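Local atomic coordinates of endo-xylogalacturonan hydrolase A (Aspergillus tubingensis, PDB entry 4C2L), a protein that degrades xylogalacturonan, a xylose-substituted galacturonan of the hairy regions of pectin, by hydrolysing within its galacturonic acid backbone. Residues I235-L240 with A265-Y270; F298-C303 with A341-G346. All coordinates share one frame; numbering follows the deposited sequence.

Interaction 1 (I235-L240 with A265-Y270); sequences ISVGSL and AGIKTY. With SO4 (sulfate ion), chain E; SO4 (sulfate ion), chain H.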
loop_
_atom_site.group_PDB
_atom_site.type_symbol
_atom_site.label_atom_id
_atom_site.label_comp_id
_atom_site.label_asym_id
_atom_site.label_seq_id
_atom_site.Cartn_x
_atom_site.Cartn_y
_atom_site.Cartn_z
ATOM N N ILE A 235 4.447 -2.922 -6.448
ATOM C CA ILE A 235 4.185 -3.873 -5.370
ATOM C C ILE A 235 5.557 -4.035 -4.745
ATOM O O ILE A 235 6.458 -4.608 -5.358
ATOM C CB ILE A 235 3.686 -5.226 -5.936
ATOM C CG1 ILE A 235 2.397 -5.065 -6.748
ATOM C CG2 ILE A 235 3.492 -6.267 -4.834
ATOM C CD1 ILE A 235 1.191 -4.601 -5.973
ATOM N N SER A 236 5.712 -3.497 -3.535
ATOM C CA SER A 236 7.023 -3.182 -3.009
ATOM C C SER A 236 7.245 -3.792 -1.628
ATOM O O SER A 236 6.438 -3.589 -0.731
ATOM C CB SER A 236 7.118 -1.646 -2.921
ATOM O OG SER A 236 8.429 -1.206 -2.622
ATOM N N VAL A 237 8.315 -4.566 -1.461
ATOM C CA VAL A 237 8.701 -5.008 -0.119
ATOM C C VAL A 237 9.566 -3.905 0.480
ATOM O O VAL A 237 10.616 -3.542 -0.066
ATOM C CB VAL A 237 9.477 -6.345 -0.112
ATOM C CG1 VAL A 237 10.025 -6.651 1.284
ATOM C CG2 VAL A 237 8.586 -7.492 -0.593
ATOM N N GLY A 238 9.137 -3.384 1.618
ATOM C CA GLY A 238 9.929 -2.391 2.338
ATOM C C GLY A 238 9.363 -0.971 2.333
ATOM O O GLY A 238 8.176 -0.764 2.024
ATOM N N SER A 239 10.199 0.015 2.690
ATOM C CA SER A 239 11.602 -0.242 3.060
ATOM C C SER A 239 11.699 -1.028 4.364
ATOM O O SER A 239 10.829 -0.943 5.224
ATOM C CB SER A 239 12.377 1.062 3.227
ATOM O OG SER A 239 11.798 1.852 4.245
ATOM N N LEU A 240 12.778 -1.784 4.492
ATOM C CA LEU A 240 13.063 -2.514 5.721
ATOM C C LEU A 240 14.436 -2.095 6.221
ATOM O O LEU A 240 15.311 -1.771 5.423
ATOM C CB LEU A 240 13.084 -4.020 5.433
ATOM C CG LEU A 240 11.857 -4.620 4.748
ATOM C CD1 LEU A 240 12.108 -6.104 4.538
ATOM C CD2 LEU A 240 10.588 -4.389 5.565
ATOM N N ALA A 265 7.449 -4.028 -9.495
ATOM C CA ALA A 265 7.627 -4.778 -8.255
ATOM C C ALA A 265 9.042 -4.612 -7.778
ATOM O O ALA A 265 9.942 -4.325 -8.573
ATOM C CB ALA A 265 7.318 -6.248 -8.475
ATOM N N GLY A 266 9.257 -4.760 -6.473
ATOM C CA GLY A 266 10.624 -4.687 -5.990
ATOM C C GLY A 266 10.781 -4.898 -4.504
ATOM O O GLY A 266 9.801 -5.129 -3.781
ATOM N N ILE A 267 12.044 -4.841 -4.089
ATOM C CA ILE A 267 12.455 -4.985 -2.695
ATOM C C ILE A 267 13.383 -3.823 -2.362
ATOM O O ILE A 267 14.283 -3.515 -3.150
ATOM C CB ILE A 267 13.195 -6.331 -2.471
ATOM C CG1 ILE A 267 12.254 -7.501 -2.807
ATOM C CG2 ILE A 267 13.667 -6.434 -1.010
ATOM C CD1 ILE A 267 12.927 -8.860 -2.868
ATOM N N LYS A 268 13.177 -3.178 -1.206
ATOM C CA LYS A 268 14.010 -2.045 -0.810
ATOM C C LYS A 268 14.481 -2.239 0.612
ATOM O O LYS A 268 13.668 -2.356 1.523
ATOM C CB LYS A 268 13.237 -0.719 -0.805
ATOM C CG LYS A 268 12.341 -0.427 -1.975
ATOM C CD LYS A 268 11.933 1.048 -1.956
ATOM C CE LYS A 268 11.122 1.425 -0.729
ATOM N NZ LYS A 268 10.255 2.624 -0.980
ATOM N N THR A 269 15.793 -2.255 0.821
ATOM C CA THR A 269 16.309 -2.392 2.180
ATOM C C THR A 269 17.381 -1.336 2.422
ATOM O O THR A 269 18.095 -0.945 1.513
ATOM C CB THR A 269 16.883 -3.803 2.444
ATOM O OG1 THR A 269 17.926 -4.087 1.500
ATOM C CG2 THR A 269 15.780 -4.872 2.298
ATOM N N TYR A 270 17.488 -0.892 3.669
ATOM C CA TYR A 270 18.545 0.020 4.066
ATOM C C TYR A 270 19.875 -0.727 4.122
ATOM O O TYR A 270 19.906 -1.922 4.384
ATOM C CB TYR A 270 18.239 0.599 5.443
ATOM C CG TYR A 270 17.263 1.755 5.397
ATOM C CD1 TYR A 270 15.882 1.533 5.401
ATOM C CD2 TYR A 270 17.725 3.074 5.371
ATOM C CE1 TYR A 270 14.983 2.601 5.358
ATOM C CE2 TYR A 270 16.836 4.141 5.332
ATOM C CZ TYR A 270 15.474 3.898 5.331
ATOM O OH TYR A 270 14.603 4.973 5.297
HETATM S S SO4 E . 9.320 3.843 2.645
HETATM O O1 SO4 E . 9.056 4.621 1.417
HETATM O O2 SO4 E . 10.660 4.224 3.160
HETATM O O3 SO4 E . 9.244 2.425 2.261
HETATM O O4 SO4 E . 8.328 4.187 3.678
HETATM S S SO4 H . 10.328 5.156 -3.541
HETATM O O1 SO4 H . 10.865 6.425 -4.081
HETATM O O2 SO4 H . 11.357 4.510 -2.701
HETATM O O3 SO4 H . 10.007 4.275 -4.684
HETATM O O4 SO4 H . 9.094 5.388 -2.748
HETATM O O HOH W 1 8.132 0.315 -0.467
#
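Lys268 NZ and the backbone N of Ser239 converge on O3 of the chain E sulfate, with a short bond from Ser239 N (2.6 Å) and a weak one from NZ. They belong to neighbouring parallel strands of the right-handed β-helix characteristic of family GH28. Ser239 OG reaches O2 of the same ion. The Lys268 chain bends at chi3 (-63°), which places CE near both ions, and NZ bonds more closely to O2 of the chain H sulfate (2.8 Å). Both ions probably come from the crystallisation liquor, but a sulfate also bonds to His233 ND1, and the side chains of Lys268 and Asp210 are about 6 Å apart, His233 and Asp210 being active-site residues by similarity. A water lies within bonding distance of Ser236 OG and Gly238 O, and weakly bonds NZ; Lys263 also holds that hydroxyl. Beneath this polar face the strands pair from Ile235 to Val237 (Val237 N to Gly266 O, 2.8 Å). A β-bulge, with a cis peptide before Ser239, then shifts the pairing by one, and Leu240 N reaches Lys268 O. On the other face Val237 CB packs on Ile267 CG1 (4.0 Å). Tyr270 brings its ring edge to Leu240 O, which lies in the ring plane 3.4 Å from CD1.

Interaction 2 (F298-C303 with A341-G346); sequences FQIQSC and ANLDCG
With chi1 at 59°, Ser302 OG sits between its own backbone N and carbonyl carbon, from where it donates to Asp344 O (2.7 Å), approaching well out of the carbonyl plane. Ser302 CB lies 3.5 Å from Gly346 N. In Phe298, CG is anti to the backbone N (chi1 -159°), and the ring (chi2 84°) meets Leu343; the two side chains cross at about a right angle, and Leu343 CD2 lies in the ring plane at the edge, 3.6 Å from Phe298 CD2. These strands are consecutive rungs of one parallel sheet of the β-helix, and Phe298, Ile300 and Leu343 share the face that packs into its core. Phe286 meets the Phe298 ring edge-to-face there. Ile300 extends CD1 to 3.7 Å from Cys345 SG, the sulfur of a disulfide with Cys351. Between the strands, Ile300 N donates to Asn342 O (2.8 Å), flanked by bonds from Asn342 N to Phe298 O and from Asp344 N to Ile300 O. On the opposite face, Asn342 OD1 accepts from Ser387 N. Asp344 OD2 lies close to OXT of the C-terminal Gly388, a meeting of like charges that may raise the proton affinity of one of them.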
loop_
_atom_site.group_PDB
_atom_site.type_symbol
_atom_site.label_atom_id
_atom_site.label_comp_id
_atom_site.label_asym_id
_atom_site.label_seq_id
_atom_site.Cartn_x
_atom_site.Cartn_y
_atom_site.Cartn_z
ATOM N N PHE A 298 11.298 -4.939 -12.502
ATOM C CA PHE A 298 11.656 -5.373 -11.147
ATOM C C PHE A 298 12.880 -4.640 -10.659
ATOM O O PHE A 298 13.787 -4.318 -11.445
ATOM C CB PHE A 298 11.880 -6.889 -11.089
ATOM C CG PHE A 298 11.761 -7.453 -9.702
ATOM C CD1 PHE A 298 10.512 -7.771 -9.178
ATOM C CD2 PHE A 298 12.886 -7.632 -8.902
ATOM C CE1 PHE A 298 10.387 -8.271 -7.883
ATOM C CE2 PHE A 298 12.768 -8.145 -7.611
ATOM C CZ PHE A 298 11.514 -8.451 -7.098
ATOM N N GLN A 299 12.933 -4.376 -9.355
ATOM C CA GLN A 299 14.060 -3.646 -8.827
ATOM C C GLN A 299 14.396 -4.145 -7.439
ATOM O O GLN A 299 13.500 -4.409 -6.641
ATOM C CB GLN A 299 13.760 -2.141 -8.804
ATOM C CG GLN A 299 14.915 -1.294 -8.308
ATOM C CD GLN A 299 14.651 0.193 -8.393
ATOM O OE1 GLN A 299 13.512 0.629 -8.610
ATOM N NE2 GLN A 299 15.700 0.991 -8.196
ATOM N N ILE A 300 15.690 -4.307 -7.177
ATOM C CA ILE A 300 16.150 -4.529 -5.825
ATOM C C ILE A 300 17.047 -3.367 -5.453
ATOM O O ILE A 300 18.036 -3.068 -6.157
ATOM C CB ILE A 300 16.915 -5.856 -5.672
ATOM C CG1 ILE A 300 15.984 -7.049 -5.967
ATOM C CG2 ILE A 300 17.484 -5.960 -4.257
ATOM C CD1 ILE A 300 16.716 -8.380 -6.023
ATOM N N GLN A 301 16.698 -2.722 -4.343
ATOM C CA GLN A 301 17.489 -1.647 -3.784
ATOM C C GLN A 301 18.064 -2.114 -2.470
ATOM O O GLN A 301 17.325 -2.577 -1.599
ATOM C CB GLN A 301 16.622 -0.398 -3.559
ATOM C CG GLN A 301 16.196 0.285 -4.851
ATOM C CD GLN A 301 15.093 1.299 -4.607
ATOM O OE1 GLN A 301 15.363 2.445 -4.241
ATOM N NE2 GLN A 301 13.854 0.879 -4.784
ATOM N N SER A 302 19.388 -2.009 -2.333
ATOM C CA SER A 302 20.068 -2.411 -1.107
ATOM C C SER A 302 20.776 -1.225 -0.451
ATOM O O SER A 302 21.390 -1.365 0.612
ATOM C CB SER A 302 21.091 -3.505 -1.408
ATOM O OG SER A 302 22.039 -3.045 -2.354
ATOM N N CYS A 303 20.685 -0.068 -1.092
ATOM C CA CYS A 303 21.311 1.159 -0.590
ATOM C C CYS A 303 20.216 2.207 -0.345
ATOM O O CYS A 303 20.419 3.412 -0.543
ATOM C CB CYS A 303 22.354 1.655 -1.600
ATOM S SG CYS A 303 23.470 2.947 -0.983
ATOM N N ALA A 341 15.263 -4.040 -15.672
ATOM C CA ALA A 341 15.336 -4.417 -14.250
ATOM C C ALA A 341 16.685 -4.032 -13.667
ATOM O O ALA A 341 17.697 -4.110 -14.353
ATOM C CB ALA A 341 15.085 -5.909 -14.078
ATOM N N ASN A 342 16.695 -3.630 -12.397
ATOM C CA ASN A 342 17.917 -3.223 -11.715
ATOM C C ASN A 342 17.976 -3.992 -10.402
ATOM O O ASN A 342 17.287 -3.652 -9.437
ATOM C CB ASN A 342 17.907 -1.707 -11.459
ATOM C CG ASN A 342 19.284 -1.153 -11.111
ATOM O OD1 ASN A 342 20.154 -1.862 -10.598
ATOM N ND2 ASN A 342 19.490 0.129 -11.399
ATOM N N LEU A 343 18.776 -5.052 -10.379
ATOM C CA LEU A 343 18.815 -5.958 -9.233
ATOM C C LEU A 343 20.098 -5.697 -8.474
ATOM O O LEU A 343 21.120 -6.372 -8.686
ATOM C CB LEU A 343 18.725 -7.418 -9.695
ATOM C CG LEU A 343 17.643 -7.798 -10.714
ATOM C CD1 LEU A 343 17.674 -9.281 -11.059
ATOM C CD2 LEU A 343 16.257 -7.402 -10.218
ATOM N N ASP A 344 20.055 -4.684 -7.612
ATOM C CA ASP A 344 21.224 -4.299 -6.850
ATOM C C ASP A 344 21.231 -4.962 -5.464
ATOM O O ASP A 344 20.975 -4.304 -4.451
ATOM C CB ASP A 344 21.331 -2.770 -6.728
ATOM C CG ASP A 344 22.730 -2.318 -6.328
ATOM O OD1 ASP A 344 23.709 -2.896 -6.851
ATOM O OD2 ASP A 344 22.860 -1.394 -5.500
ATOM N N CYS A 345 21.526 -6.261 -5.417
ATOM C CA CYS A 345 21.611 -6.945 -4.121
ATOM C C CYS A 345 22.823 -6.453 -3.318
ATOM O O CYS A 345 23.815 -6.017 -3.902
ATOM C CB CYS A 345 21.648 -8.464 -4.292
ATOM S SG CYS A 345 19.976 -9.156 -4.400
ATOM N N GLY A 346 22.722 -6.529 -1.993
ATOM C CA GLY A 346 23.772 -6.037 -1.105
ATOM C C GLY A 346 25.010 -6.919 -1.159
ATOM O O GLY A 346 24.920 -8.114 -1.412
#

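Overall arrangement
The four strands of the two contacts, 235-240, 266-269, 296-301 and 339-344, are consecutive members of the same parallel sheet, stacked coil upon coil. Along the chain interaction 1 closes before interaction 2 opens, and their centres are about 9 Å apart. The middle pair of strands joins them directly: Ile267 O lies 2.8 Å from Gln301 N and Thr269 N lies 2.9 Å from Gln301 O, both probable hydrogen bonds. The sheet thus runs unbroken from the inferred active site, beside interaction 1, toward the C-terminal end of the β-helix, where interaction 2 adjoins the chain's last residues.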